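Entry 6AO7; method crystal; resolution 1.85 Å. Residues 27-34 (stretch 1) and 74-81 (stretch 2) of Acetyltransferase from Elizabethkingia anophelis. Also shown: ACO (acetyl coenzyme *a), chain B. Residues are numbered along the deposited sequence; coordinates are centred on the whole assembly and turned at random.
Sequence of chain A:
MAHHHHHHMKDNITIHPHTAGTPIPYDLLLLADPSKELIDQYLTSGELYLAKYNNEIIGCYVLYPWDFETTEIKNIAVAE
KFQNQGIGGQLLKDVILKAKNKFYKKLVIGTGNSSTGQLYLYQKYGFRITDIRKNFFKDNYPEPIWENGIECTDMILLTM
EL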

# COMPACT_ATOMS: atom_id res chain seq x y z
N ASP A 27 8.51 -22.69 -12.50
CA ASP A 27 9.36 -22.18 -11.43
C ASP A 27 9.19 -20.68 -11.27
O ASP A 27 8.99 -20.18 -10.15
CB ASP A 27 10.83 -22.52 -11.71
CG ASP A 27 11.20 -23.93 -11.28
OD1 ASP A 27 10.31 -24.68 -10.82
OD2 ASP A 27 12.39 -24.30 -11.40
N LEU A 28 9.23 -19.94 -12.38
CA LEU A 28 9.06 -18.49 -12.29
C LEU A 28 7.62 -18.10 -11.97
O LEU A 28 7.37 -17.31 -11.06
CB LEU A 28 9.53 -17.84 -13.58
CG LEU A 28 11.04 -17.84 -13.82
CD1 LEU A 28 11.37 -17.12 -15.13
CD2 LEU A 28 11.76 -17.21 -12.63
N LEU A 29 6.65 -18.63 -12.73
CA LEU A 29 5.25 -18.26 -12.52
C LEU A 29 4.82 -18.52 -11.08
O LEU A 29 4.07 -17.72 -10.50
CB LEU A 29 4.34 -19.01 -13.50
CG LEU A 29 4.61 -18.68 -14.97
CD1 LEU A 29 4.16 -19.81 -15.92
CD2 LEU A 29 3.96 -17.34 -15.38
N LEU A 30 5.30 -19.62 -10.49
CA LEU A 30 4.92 -19.97 -9.13
C LEU A 30 5.52 -19.03 -8.09
O LEU A 30 5.03 -19.00 -6.96
CB LEU A 30 5.33 -21.42 -8.82
CG LEU A 30 4.47 -22.52 -9.47
CD1 LEU A 30 5.16 -23.90 -9.41
CD2 LEU A 30 3.08 -22.60 -8.82
N LEU A 31 6.58 -18.29 -8.44
CA LEU A 31 7.08 -17.28 -7.50
C LEU A 31 6.05 -16.19 -7.30
O LEU A 31 5.99 -15.59 -6.21
CB LEU A 31 8.38 -16.67 -8.01
CG LEU A 31 9.59 -17.58 -8.22
CD1 LEU A 31 10.70 -16.76 -8.85
CD2 LEU A 31 10.06 -18.23 -6.91
N ALA A 32 5.22 -15.93 -8.32
CA ALA A 32 4.24 -14.86 -8.30
C ALA A 32 2.84 -15.33 -7.94
O ALA A 32 2.03 -14.52 -7.48
CB ALA A 32 4.21 -14.16 -9.66
N ASP A 33 2.54 -16.61 -8.13
CA ASP A 33 1.22 -17.16 -7.87
C ASP A 33 1.38 -18.60 -7.38
O ASP A 33 1.78 -19.47 -8.16
CB ASP A 33 0.36 -17.09 -9.13
CG ASP A 33 -1.09 -17.52 -8.91
OD1 ASP A 33 -1.39 -18.28 -7.95
OD2 ASP A 33 -1.95 -17.10 -9.72
N PRO A 34 1.07 -18.89 -6.11
CA PRO A 34 1.34 -20.22 -5.57
C PRO A 34 0.45 -21.33 -6.12
O PRO A 34 0.69 -22.50 -5.81
CB PRO A 34 1.12 -20.03 -4.06
CG PRO A 34 0.18 -18.88 -3.97
CD PRO A 34 0.56 -17.96 -5.09
N1A ACO B . 9.89 -0.92 -0.05
C2A ACO B . 9.58 -0.61 -1.31
N3A ACO B . 10.32 -0.72 -2.41
C4A ACO B . 11.54 -1.19 -2.12
C5A ACO B . 12.02 -1.53 -0.86
C6A ACO B . 11.13 -1.39 0.22
N6A ACO B . 11.43 -1.68 1.49
N7A ACO B . 13.35 -1.91 -0.93
C8A ACO B . 13.64 -1.81 -2.21
N9A ACO B . 12.59 -1.38 -2.98
C1B ACO B . 12.58 -1.10 -4.42
C2B ACO B . 13.93 -1.13 -5.12
O2B ACO B . 14.71 0.02 -4.85
C3B ACO B . 13.44 -1.13 -6.57
O3B ACO B . 12.99 0.18 -6.98
P3B ACO B . 13.88 1.29 -7.73
O7A ACO B . 14.93 1.75 -6.70
O8A ACO B . 14.43 0.61 -9.00
O9A ACO B . 12.95 2.41 -8.10
C4B ACO B . 12.13 -1.94 -6.51
O4B ACO B . 11.82 -2.08 -5.10
C5B ACO B . 12.20 -3.27 -7.21
O5B ACO B . 12.61 -2.94 -8.56
P1A ACO B . 13.19 -4.09 -9.62
O1A ACO B . 14.60 -4.47 -9.39
O2A ACO B . 12.98 -3.49 -11.00
O3A ACO B . 12.21 -5.30 -9.31
P2A ACO B . 12.36 -6.87 -9.54
O4A ACO B . 13.38 -7.02 -10.59
O5A ACO B . 12.78 -7.50 -8.22
O6A ACO B . 10.92 -7.43 -9.91
CBP ACO B . 9.09 -8.56 -8.79
CCP ACO B . 9.81 -7.24 -9.02
CDP ACO B . 8.51 -9.04 -10.14
CEP ACO B . 7.94 -8.33 -7.80
CAP ACO B . 10.09 -9.63 -8.27
OAP ACO B . 10.72 -9.18 -7.09
C9P ACO B . 9.52 -11.03 -8.09
O9P ACO B . 9.44 -11.79 -9.05
N8P ACO B . 9.06 -11.34 -6.88
C7P ACO B . 8.40 -12.60 -6.60
C6P ACO B . 7.14 -12.79 -7.44
C5P ACO B . 6.12 -11.70 -7.20
O5P ACO B . 5.89 -11.28 -6.07
N4P ACO B . 5.49 -11.24 -8.28
C3P ACO B . 4.44 -10.23 -8.23
C2P ACO B . 3.16 -10.76 -7.62
S1P ACO B . 1.62 -9.87 -8.07
C ACO B . 1.34 -10.55 -9.69
O ACO B . 2.11 -11.31 -10.21
CH3 ACO B . 0.10 -10.02 -10.34
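Stretch 2 (74-81) KNIAVAEK

Stretch 2 enters as the last part of a strand, residues 74-78, whose earlier residues lie outside the segment; after Ala-79 the backbone tightens into a 3-10 segment that begins at Glu-80. The phi/psi pairs support this reading from Asn-75 to Val-78, where phi runs between -159° and -130° and psi between 129° and 149°, the extended region; Lys-74, though in the strand, has -77°/-20°. Glu-80 (-58°/-35°) and Lys-81 (-68°/-20°) are helical in sign. The strand crosses the helix of stretch 1 at a signed angle of 113°, with the axes 6.8 Å apart at closest approach, so the two segments run neither parallel nor antiparallel. The nearest backbone pair is Ala-32 CA to Ala-77 CA, 5.7 Å, where two alanines meet.

Lys-74 keeps its side chain out of the contact, which begins in earnest at Asn-75. The CA-to-CB bond of Asn-75 points toward stretch 1, and with chi1 at -167° (t) its amide reaches the carbonyl of Leu-29. Asn-75 ND2 donates a hydrogen bond to Leu-29 O at 3.0 Å, and the N-H...acceptor angle of 175° makes it almost linear. That carbonyl also accepts a backbone bond from Ala-32 N (3.0 Å) and a weak one from Asp-33 N (3.0 Å), so the asparagine joins a cluster of donors around one oxygen. The other amide atom, Asn-75 OD1, lies 3.4 Å from Ala-32 CB and 3.5 Å from Leu-29 CD2; it is buried by these contacts without a hydrogen-bonding partner in the model.

The CA-to-CB bond of Ile-76 points away, as alternation along an extended strand predicts, yet its backbone remains engaged. Ile-76 O is 3.4 Å from Ala-32 CB and accepts a hydrogen bond from N4P of acetyl coenzyme A at 2.8 Å, while Ile-76 N donates to the cofactor's acetyl oxygen O at 3.1 Å.

The CA-to-CB bond of Ala-77 points toward stretch 1. Its CB is 3.2 Å from Leu-28 O, 4.1 Å from Ala-32 CB, and 4.5 Å from both Leu-28 CB and Leu-31 CB. The methyl group thus packs directly on the helix surface, touching one carbonyl and three side chains.

The CA-to-CB bond of Val-78 points away in its turn. Its backbone N donates to the cofactor's O9P at 2.8 Å, with an angle of 161°, and its carbonyl O is 3.8 Å from Leu-31 CD1. The hydrogen bonds at Ile-76 and Val-78 place the cofactor's pantetheine arm alongside the strand, in keeping with an acetyltransferase.

At Ala-79 the CA-to-CB bond is sideways, and the closest contact comes from Leu-28, whose CD2 lies 3.6 Å from Ala-79 N and 4.0 Å from Ala-79 CB. Leu-28 also starts sideways, but its m,t rotamer brings the end of the side chain nearer. Glu-80 behaves similarly, its OE2 coming within 4.1 Å of Leu-31 CD2. Lys-81, modelled only as far as CB, is out of reach. In all, the two stretches bury 417 Å², both sides summed.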

# COMPACT_ATOMS: atom_id res chain seq x y z
N LYS A 74 -1.66 -10.69 -14.91
CA LYS A 74 -2.03 -11.73 -13.95
C LYS A 74 -0.81 -12.31 -13.25
O LYS A 74 -0.96 -12.94 -12.19
CB LYS A 74 -2.78 -12.87 -14.65
CG LYS A 74 -4.33 -12.71 -14.72
CD LYS A 74 -5.02 -12.91 -13.37
CE LYS A 74 -6.48 -13.34 -13.55
NZ LYS A 74 -7.22 -13.39 -12.25
N ASN A 75 0.38 -12.14 -13.82
CA ASN A 75 1.57 -12.78 -13.28
C ASN A 75 2.78 -12.01 -13.78
O ASN A 75 2.86 -11.70 -14.96
CB ASN A 75 1.65 -14.25 -13.69
CG ASN A 75 2.69 -15.03 -12.90
OD1 ASN A 75 3.88 -14.74 -12.99
ND2 ASN A 75 2.25 -16.05 -12.17
N ILE A 76 3.69 -11.66 -12.88
CA ILE A 76 4.96 -11.07 -13.28
C ILE A 76 6.01 -11.54 -12.28
O ILE A 76 5.81 -11.45 -11.06
CB ILE A 76 4.91 -9.53 -13.36
CG1 ILE A 76 6.24 -8.99 -13.88
CG2 ILE A 76 4.56 -8.89 -12.01
CD1 ILE A 76 6.28 -7.46 -13.98
N ALA A 77 7.12 -12.08 -12.79
CA ALA A 77 8.10 -12.67 -11.89
C ALA A 77 9.51 -12.51 -12.44
O ALA A 77 9.72 -12.50 -13.66
CB ALA A 77 7.82 -14.17 -11.66
N VAL A 78 10.47 -12.41 -11.53
CA VAL A 78 11.89 -12.37 -11.86
C VAL A 78 12.59 -13.39 -10.98
O VAL A 78 12.32 -13.46 -9.78
CB VAL A 78 12.48 -10.96 -11.64
CG1 VAL A 78 13.98 -10.98 -11.73
CG2 VAL A 78 11.88 -9.99 -12.64
N ALA A 79 13.49 -14.17 -11.59
CA ALA A 79 14.26 -15.17 -10.86
C ALA A 79 14.84 -14.58 -9.59
O ALA A 79 15.32 -13.44 -9.58
CB ALA A 79 15.39 -15.71 -11.74
N GLU A 80 14.82 -15.37 -8.51
CA GLU A 80 15.28 -14.87 -7.21
C GLU A 80 16.73 -14.40 -7.26
O GLU A 80 17.07 -13.40 -6.63
CB GLU A 80 15.09 -15.94 -6.13
CG GLU A 80 13.71 -15.86 -5.47
CD GLU A 80 13.32 -17.12 -4.73
OE1 GLU A 80 13.88 -18.20 -5.04
OE2 GLU A 80 12.44 -17.03 -3.84
N LYS A 81 17.58 -15.05 -8.05
CA LYS A 81 18.98 -14.64 -8.12
C LYS A 81 19.16 -13.28 -8.80
O LYS A 81 20.19 -12.63 -8.61
CB LYS A 81 19.82 -15.69 -8.85